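Local coordinates for trans-4-hydroxy-L-proline dehydratase (Clostridioides difficile 70-100-2010, PDB 6VXC), which catalyses the radical dehydration of trans-4-hydroxy-L-proline to (S)-1-pyrroline-5-carboxylate as a glycyl radical enzyme of anaerobic 4-hydroxyproline breakdown, at residues R28-L32 with D85-I89; Y276-I280 with A327-L331; T583-N588 with L617-P623. All coordinates share one frame; numbering follows the deposited sequence.

Contact 1 (R28-L32 with D85-I89); sequences RTKKL and DGELI
The first turn of the N-terminal helix 27-38 lies against an irregular loop between helix 64-78 and strand 99-101, with Arg28, Lys31 and Leu32 meeting Asp85 to Leu88. Arg28 leaves the helix with CG trans to its N (chi1 180°) and bends at chi3, which brings NH2 to Gly86 O at 2.8 Å with an N-H...O angle of 162°. The oxygen lies in the guanidinium plane, whereas NH2 stands above the plane of the Gly86 carbonyl. Leu88 covers one guanidinium face, CD2 sitting 3.7 Å from CZ; NH2 also forms a salt bridge with Asp257, and NE with Glu329, which together with the carbonyl restrict the group's rotation. One turn on, Lys31 NZ forms a salt bridge with Asp85 OD2 (2.9 Å), approaching from above the carboxylate plane at the solvent-exposed side. Beside these polar links, on the buried side, Leu32 packs with CD2 3.5 Å from Asp85 O and 3.7 Å from Glu87 CG. Gly86 has a positive phi (94°), and its lack of a side chain leaves room for the Lys31 chain. This is helix-to-loop packing in the PFL-like domain, with an arginine joining a backbone carbonyl to two acidic side chains.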
# COMPACT_ATOMS: atom_id res chain seq x y z
N ARG A 28 25.98 -12.24 -11.82
CA ARG A 28 24.72 -12.95 -11.59
C ARG A 28 23.54 -11.98 -11.52
O ARG A 28 22.55 -12.14 -12.25
CB ARG A 28 24.80 -13.78 -10.32
CG ARG A 28 23.51 -14.55 -9.99
CD ARG A 28 23.49 -15.00 -8.54
NE ARG A 28 24.63 -15.84 -8.18
CZ ARG A 28 24.78 -17.12 -8.51
NH1 ARG A 28 25.87 -17.77 -8.12
NH2 ARG A 28 23.84 -17.75 -9.19
N THR A 29 23.64 -10.96 -10.67
CA THR A 29 22.49 -10.10 -10.41
C THR A 29 22.25 -9.12 -11.56
O THR A 29 21.11 -8.73 -11.79
CB THR A 29 22.66 -9.37 -9.08
OG1 THR A 29 23.85 -8.58 -9.09
CG2 THR A 29 22.73 -10.38 -7.92
N LYS A 30 23.29 -8.78 -12.32
CA LYS A 30 23.09 -8.03 -13.56
C LYS A 30 22.19 -8.79 -14.53
O LYS A 30 21.31 -8.21 -15.16
CB LYS A 30 24.43 -7.74 -14.23
CG LYS A 30 25.39 -6.86 -13.47
CD LYS A 30 26.74 -6.83 -14.19
CE LYS A 30 27.81 -6.06 -13.44
NZ LYS A 30 27.54 -4.62 -13.31
N LYS A 31 22.43 -10.10 -14.67
CA LYS A 31 21.64 -10.96 -15.55
C LYS A 31 20.21 -11.12 -15.04
O LYS A 31 19.25 -11.05 -15.81
CB LYS A 31 22.33 -12.33 -15.67
CG LYS A 31 21.51 -13.41 -16.39
CD LYS A 31 22.32 -14.70 -16.62
CE LYS A 31 22.73 -15.38 -15.32
NZ LYS A 31 23.46 -16.67 -15.54
N LEU A 32 20.06 -11.37 -13.73
CA LEU A 32 18.73 -11.50 -13.16
C LEU A 32 17.94 -10.20 -13.30
O LEU A 32 16.74 -10.22 -13.59
CB LEU A 32 18.82 -11.92 -11.69
CG LEU A 32 19.24 -13.38 -11.41
CD1 LEU A 32 19.62 -13.60 -9.94
CD2 LEU A 32 18.14 -14.36 -11.83
N ASP A 85 17.33 -18.71 -14.72
CA ASP A 85 18.77 -18.88 -14.89
C ASP A 85 19.55 -17.93 -13.98
O ASP A 85 19.42 -16.71 -14.08
CB ASP A 85 19.15 -18.67 -16.35
CG ASP A 85 20.62 -18.96 -16.60
OD1 ASP A 85 21.03 -20.13 -16.39
OD2 ASP A 85 21.35 -18.04 -17.01
N GLY A 86 20.37 -18.50 -13.11
CA GLY A 86 21.21 -17.74 -12.22
C GLY A 86 20.62 -17.49 -10.85
O GLY A 86 21.32 -16.93 -9.99
N GLU A 87 19.39 -17.91 -10.58
CA GLU A 87 18.78 -17.62 -9.30
C GLU A 87 19.52 -18.29 -8.15
O GLU A 87 20.06 -19.39 -8.29
CB GLU A 87 17.31 -18.03 -9.29
CG GLU A 87 16.44 -17.05 -10.03
CD GLU A 87 14.96 -17.36 -9.91
OE1 GLU A 87 14.60 -18.55 -9.74
OE2 GLU A 87 14.17 -16.39 -9.98
N LEU A 88 19.54 -17.60 -7.02
CA LEU A 88 19.86 -18.17 -5.73
C LEU A 88 18.64 -18.28 -4.82
O LEU A 88 18.59 -19.18 -3.99
CB LEU A 88 20.94 -17.32 -5.03
CG LEU A 88 22.35 -17.27 -5.63
CD1 LEU A 88 23.25 -16.29 -4.88
CD2 LEU A 88 22.99 -18.66 -5.61
N ILE A 89 17.66 -17.39 -4.98
CA ILE A 89 16.37 -17.44 -4.30
C ILE A 89 15.32 -17.80 -5.34
O ILE A 89 15.24 -17.14 -6.38
CB ILE A 89 16.03 -16.10 -3.63
CG1 ILE A 89 17.13 -15.69 -2.65
CG2 ILE A 89 14.64 -16.15 -2.93
CD1 ILE A 89 17.32 -16.68 -1.52

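Contact 2 (Y276-I280 with A327-L331); sequences YHQAI and AQELL
Tyr276 reaches across to the neighbouring helix and hydrogen-bonds through OH to Ala327 O at 2.9 Å. The hydroxyl arrives above the plane of that carbonyl, with a C=O...O angle of 110°, while Leu331 N, the next-turn helical donor, approaches from the opposite face; the oxygen therefore accepts two bonds without leaving the helix pattern. The phenol end is closely surrounded: Ala327 CB lies 3.5 Å from CZ, and Leu331 CD1 is 3.2 Å from OH. Further back along the ring, Leu330 CD1 meets the edge at CD1 of Tyr276, the leucine and tyrosine side chains running past each other in opposite senses.

Leu330 is the central apolar residue. Its CD1 touches both the tyrosine edge and His277 CB, while CD2 sits over the middle of the His277 imidazole, 3.8 Å from the ring centroid and close to its normal, a CH-pi contact. Its CB receives Ile280 CD1 at 3.9 Å, and the same methyl of Ile280 also meets Leu331 CD2. Ile280 attains this position with CG1 trans to the carbonyl carbon (chi1 -69°) and an extended chi2.

In the next shell, Asp316 accepts a hydrogen bond from Tyr276 N at the start of its helix, and Leu309, Phe312 and Tyr313 of helix 305-318 pack against the tyrosine. The two short segments run nearly parallel, at 12°, with their axes 10.6 Å apart, a spacing wide enough for these large side chains to fill. Around the pair, helix 252-267 packs on His277, helix 378-390 touches Leu331, and Ile89 from a loop lies against His277 and Ile280, placing the contact within the helical part of the PFL-like domain.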
# COMPACT_ATOMS: atom_id res chain seq x y z
N TYR A 276 21.62 -17.11 6.94
CA TYR A 276 21.13 -15.89 6.30
C TYR A 276 20.47 -16.19 4.96
O TYR A 276 19.40 -15.66 4.64
CB TYR A 276 22.31 -14.93 6.14
CG TYR A 276 22.14 -13.61 5.41
CD1 TYR A 276 22.18 -13.56 4.03
CD2 TYR A 276 22.05 -12.41 6.11
CE1 TYR A 276 22.08 -12.37 3.36
CE2 TYR A 276 21.95 -11.20 5.46
CZ TYR A 276 21.98 -11.19 4.07
OH TYR A 276 21.90 -10.02 3.38
N HIS A 277 21.12 -17.02 4.15
CA HIS A 277 20.54 -17.48 2.89
C HIS A 277 19.19 -18.15 3.12
O HIS A 277 18.21 -17.86 2.44
CB HIS A 277 21.52 -18.46 2.24
CG HIS A 277 21.21 -18.80 0.82
ND1 HIS A 277 19.93 -18.89 0.33
CD2 HIS A 277 22.03 -19.14 -0.20
CE1 HIS A 277 19.97 -19.23 -0.95
NE2 HIS A 277 21.23 -19.40 -1.29
N GLN A 278 19.12 -19.06 4.10
CA GLN A 278 17.87 -19.76 4.37
C GLN A 278 16.80 -18.81 4.89
O GLN A 278 15.62 -19.01 4.62
CB GLN A 278 18.08 -20.90 5.37
CG GLN A 278 18.83 -22.06 4.76
CD GLN A 278 19.40 -23.01 5.79
OE1 GLN A 278 19.04 -22.98 6.96
NE2 GLN A 278 20.30 -23.86 5.34
N ALA A 279 17.20 -17.79 5.67
CA ALA A 279 16.25 -16.82 6.18
C ALA A 279 15.58 -16.05 5.04
O ALA A 279 14.37 -15.80 5.08
CB ALA A 279 16.93 -15.86 7.16
N ILE A 280 16.36 -15.68 4.02
CA ILE A 280 15.78 -14.97 2.89
C ILE A 280 14.87 -15.88 2.09
O ILE A 280 13.78 -15.47 1.66
CB ILE A 280 16.89 -14.35 2.02
CG1 ILE A 280 17.59 -13.20 2.78
CG2 ILE A 280 16.34 -13.91 0.66
CD1 ILE A 280 18.81 -12.67 2.07
N ALA A 327 26.19 -11.60 1.10
CA ALA A 327 24.98 -11.04 1.73
C ALA A 327 24.32 -10.00 0.84
O ALA A 327 23.09 -9.95 0.74
CB ALA A 327 25.31 -10.45 3.09
N GLN A 328 25.12 -9.14 0.20
CA GLN A 328 24.55 -8.17 -0.73
C GLN A 328 24.01 -8.86 -1.97
O GLN A 328 22.93 -8.50 -2.46
CB GLN A 328 25.59 -7.13 -1.13
CG GLN A 328 25.05 -6.14 -2.13
CD GLN A 328 25.97 -4.93 -2.34
OE1 GLN A 328 26.97 -4.75 -1.62
NE2 GLN A 328 25.63 -4.09 -3.30
N GLU A 329 24.73 -9.86 -2.48
CA GLU A 329 24.29 -10.58 -3.67
C GLU A 329 22.94 -11.25 -3.43
O GLU A 329 22.06 -11.22 -4.30
CB GLU A 329 25.35 -11.62 -4.08
CG GLU A 329 24.96 -12.45 -5.32
CD GLU A 329 26.02 -13.49 -5.72
OE1 GLU A 329 26.15 -13.78 -6.91
OE2 GLU A 329 26.69 -14.04 -4.83
N LEU A 330 22.75 -11.84 -2.25
CA LEU A 330 21.48 -12.49 -1.94
C LEU A 330 20.34 -11.47 -1.88
O LEU A 330 19.23 -11.75 -2.34
CB LEU A 330 21.59 -13.28 -0.64
CG LEU A 330 22.39 -14.57 -0.78
CD1 LEU A 330 22.81 -15.13 0.57
CD2 LEU A 330 21.59 -15.60 -1.56
N LEU A 331 20.60 -10.29 -1.33
CA LEU A 331 19.58 -9.25 -1.28
C LEU A 331 19.28 -8.68 -2.65
O LEU A 331 18.13 -8.32 -2.93
CB LEU A 331 19.98 -8.14 -0.31
CG LEU A 331 19.83 -8.54 1.15
CD1 LEU A 331 20.36 -7.48 2.07
CD2 LEU A 331 18.35 -8.84 1.46

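Contact 3 (T583-N588 with L617-P623); sequences TAIKYN and LVSNKTP
Asn588 and Tyr587, adjacent on helix 575-591, face the end of helix 612-620 and the turn that follows it. With CG trans to the carbonyl carbon (chi1 -69°), the Asn588 side chain folds back toward its own helix, and ND2 spends its two hydrogens in different directions. One bonds to Ala584 O, in the carbonyl plane on a lone pair; the other reaches Thr622 OG1 at 3.0 Å with an almost straight angle of 170°. Both acceptors lie close to the amide plane, which fixes its rotation. Thr622 OG1 in turn donates to Leu617 O (2.7 Å), so a chain of bonds runs from one helix through the amide and hydroxyl to the end of the other.

Thr622 turns both branches to the helix, OG1 to the amide and CG2 onto Ala584 CA at 3.7 Å. Tyr587 takes the opposite choice from Asn588, its CG trans to the backbone N (chi1 -173°), and this lays the ring across Pro623. Pro623 CD sits over the ring centre, 3.6 Å from the centroid, in a CH-pi contact. At one end Thr583 CG2 approaches Pro623 O, and Tyr631 of helix 630-647 packs on both residues.

Two waters complete the polar side: one links Tyr587 OH to Lys621 O, and the other donates to both Asn588 OD1 (2.6 Å) and Lys621 O. The carboxamide thus has partners for its oxygen and both N-H groups, and the post-helical turn is held by uncharged hydrogen bonds and proline-aromatic packing, with no ion pair between the segments.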
# COMPACT_ATOMS: atom_id res chain seq x y z
N THR A 583 -10.97 28.12 3.55
CA THR A 583 -10.26 29.36 3.84
C THR A 583 -10.69 30.47 2.88
O THR A 583 -10.92 31.60 3.29
CB THR A 583 -8.74 29.16 3.78
OG1 THR A 583 -8.32 28.22 4.78
CG2 THR A 583 -8.01 30.48 4.04
N ALA A 584 -10.81 30.14 1.59
CA ALA A 584 -11.24 31.15 0.62
C ALA A 584 -12.63 31.69 0.96
O ALA A 584 -12.90 32.88 0.80
CB ALA A 584 -11.21 30.56 -0.79
N ILE A 585 -13.53 30.81 1.38
CA ILE A 585 -14.88 31.24 1.71
C ILE A 585 -14.88 32.12 2.96
O ILE A 585 -15.48 33.20 2.97
CB ILE A 585 -15.80 30.02 1.87
CG1 ILE A 585 -15.99 29.31 0.51
CG2 ILE A 585 -17.12 30.45 2.50
CD1 ILE A 585 -16.79 27.99 0.60
N LYS A 586 -14.20 31.68 4.02
CA LYS A 586 -14.17 32.46 5.24
C LYS A 586 -13.58 33.85 4.99
O LYS A 586 -14.14 34.86 5.41
CB LYS A 586 -13.36 31.74 6.30
CG LYS A 586 -13.27 32.47 7.62
CD LYS A 586 -12.39 31.67 8.56
CE LYS A 586 -12.48 32.16 9.96
NZ LYS A 586 -11.68 31.26 10.84
N TYR A 587 -12.46 33.90 4.27
CA TYR A 587 -11.75 35.16 4.05
C TYR A 587 -12.56 36.11 3.17
O TYR A 587 -12.75 37.28 3.51
CB TYR A 587 -10.37 34.88 3.44
CG TYR A 587 -9.45 36.08 3.30
CD1 TYR A 587 -8.69 36.51 4.37
CD2 TYR A 587 -9.32 36.75 2.09
CE1 TYR A 587 -7.83 37.59 4.26
CE2 TYR A 587 -8.46 37.85 1.96
CZ TYR A 587 -7.71 38.26 3.05
OH TYR A 587 -6.86 39.34 2.97
N ASN A 588 -13.05 35.61 2.04
CA ASN A 588 -13.67 36.46 1.04
C ASN A 588 -15.16 36.70 1.28
O ASN A 588 -15.63 37.82 1.08
CB ASN A 588 -13.46 35.87 -0.36
CG ASN A 588 -12.01 35.94 -0.80
OD1 ASN A 588 -11.52 37.02 -1.14
ND2 ASN A 588 -11.33 34.80 -0.79
N LEU A 617 -8.95 36.61 -6.94
CA LEU A 617 -8.99 36.81 -5.50
C LEU A 617 -8.70 35.52 -4.75
O LEU A 617 -7.86 35.48 -3.86
CB LEU A 617 -10.35 37.38 -5.08
CG LEU A 617 -10.68 38.84 -5.44
CD1 LEU A 617 -12.10 39.20 -5.02
CD2 LEU A 617 -9.68 39.81 -4.82
N VAL A 618 -9.41 34.43 -5.10
CA VAL A 618 -9.29 33.21 -4.32
C VAL A 618 -7.96 32.53 -4.61
O VAL A 618 -7.43 31.83 -3.75
CB VAL A 618 -10.46 32.23 -4.58
CG1 VAL A 618 -11.78 32.86 -4.23
CG2 VAL A 618 -10.45 31.77 -6.03
N SER A 619 -7.41 32.73 -5.80
CA SER A 619 -6.15 32.08 -6.14
C SER A 619 -4.95 32.86 -5.61
O SER A 619 -3.98 32.26 -5.14
CB SER A 619 -6.02 31.92 -7.65
OG SER A 619 -7.12 31.25 -8.22
N ASN A 620 -5.00 34.19 -5.69
CA ASN A 620 -3.81 35.01 -5.52
C ASN A 620 -3.89 36.03 -4.40
O ASN A 620 -2.86 36.61 -4.05
CB ASN A 620 -3.49 35.74 -6.84
CG ASN A 620 -3.35 34.78 -8.00
OD1 ASN A 620 -2.65 33.79 -7.90
ND2 ASN A 620 -4.04 35.06 -9.10
N LYS A 621 -5.06 36.30 -3.84
CA LYS A 621 -5.15 37.29 -2.77
C LYS A 621 -5.78 36.72 -1.50
O LYS A 621 -6.37 37.45 -0.71
CB LYS A 621 -5.89 38.55 -3.23
CG LYS A 621 -5.10 39.47 -4.19
CD LYS A 621 -5.38 39.23 -5.66
CE LYS A 621 -4.95 40.45 -6.53
NZ LYS A 621 -3.48 40.63 -6.64
N THR A 622 -5.60 35.41 -1.27
CA THR A 622 -6.24 34.72 -0.16
C THR A 622 -5.22 33.83 0.56
O THR A 622 -4.35 33.23 -0.08
CB THR A 622 -7.42 33.87 -0.67
OG1 THR A 622 -8.39 34.72 -1.30
CG2 THR A 622 -8.10 33.09 0.48
N PRO A 623 -5.30 33.75 1.88
CA PRO A 623 -4.36 32.90 2.62
C PRO A 623 -4.43 31.45 2.15
O PRO A 623 -5.47 30.97 1.69
CB PRO A 623 -4.82 33.04 4.08
CG PRO A 623 -5.54 34.31 4.12
CD PRO A 623 -6.22 34.45 2.79
O HOH W 1 -6.58 40.10 0.19
O HOH W 2 -9.16 38.09 -1.56

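Overall arrangement
From the N terminus, contact 1 comes first, closing a largely helical excursion that brings residues 85-89 back to helix 27-38. Contact 2 follows in series, bringing helix 324-339 beside helix 276-293 after the intervening helix 305-318. Although separate in sequence, these two adjoin, their centres 13 Å apart, through a salt bridge and apolar packing, so the N-terminal helix, the loop and both later helices form one continuous region. Contact 3 closes last, a shorter loop between helices 575-591 and 612-620, on the opposite side of the chain's centre, its centre about 56 Å from that of contact 2. None of the three loops nests or crosses.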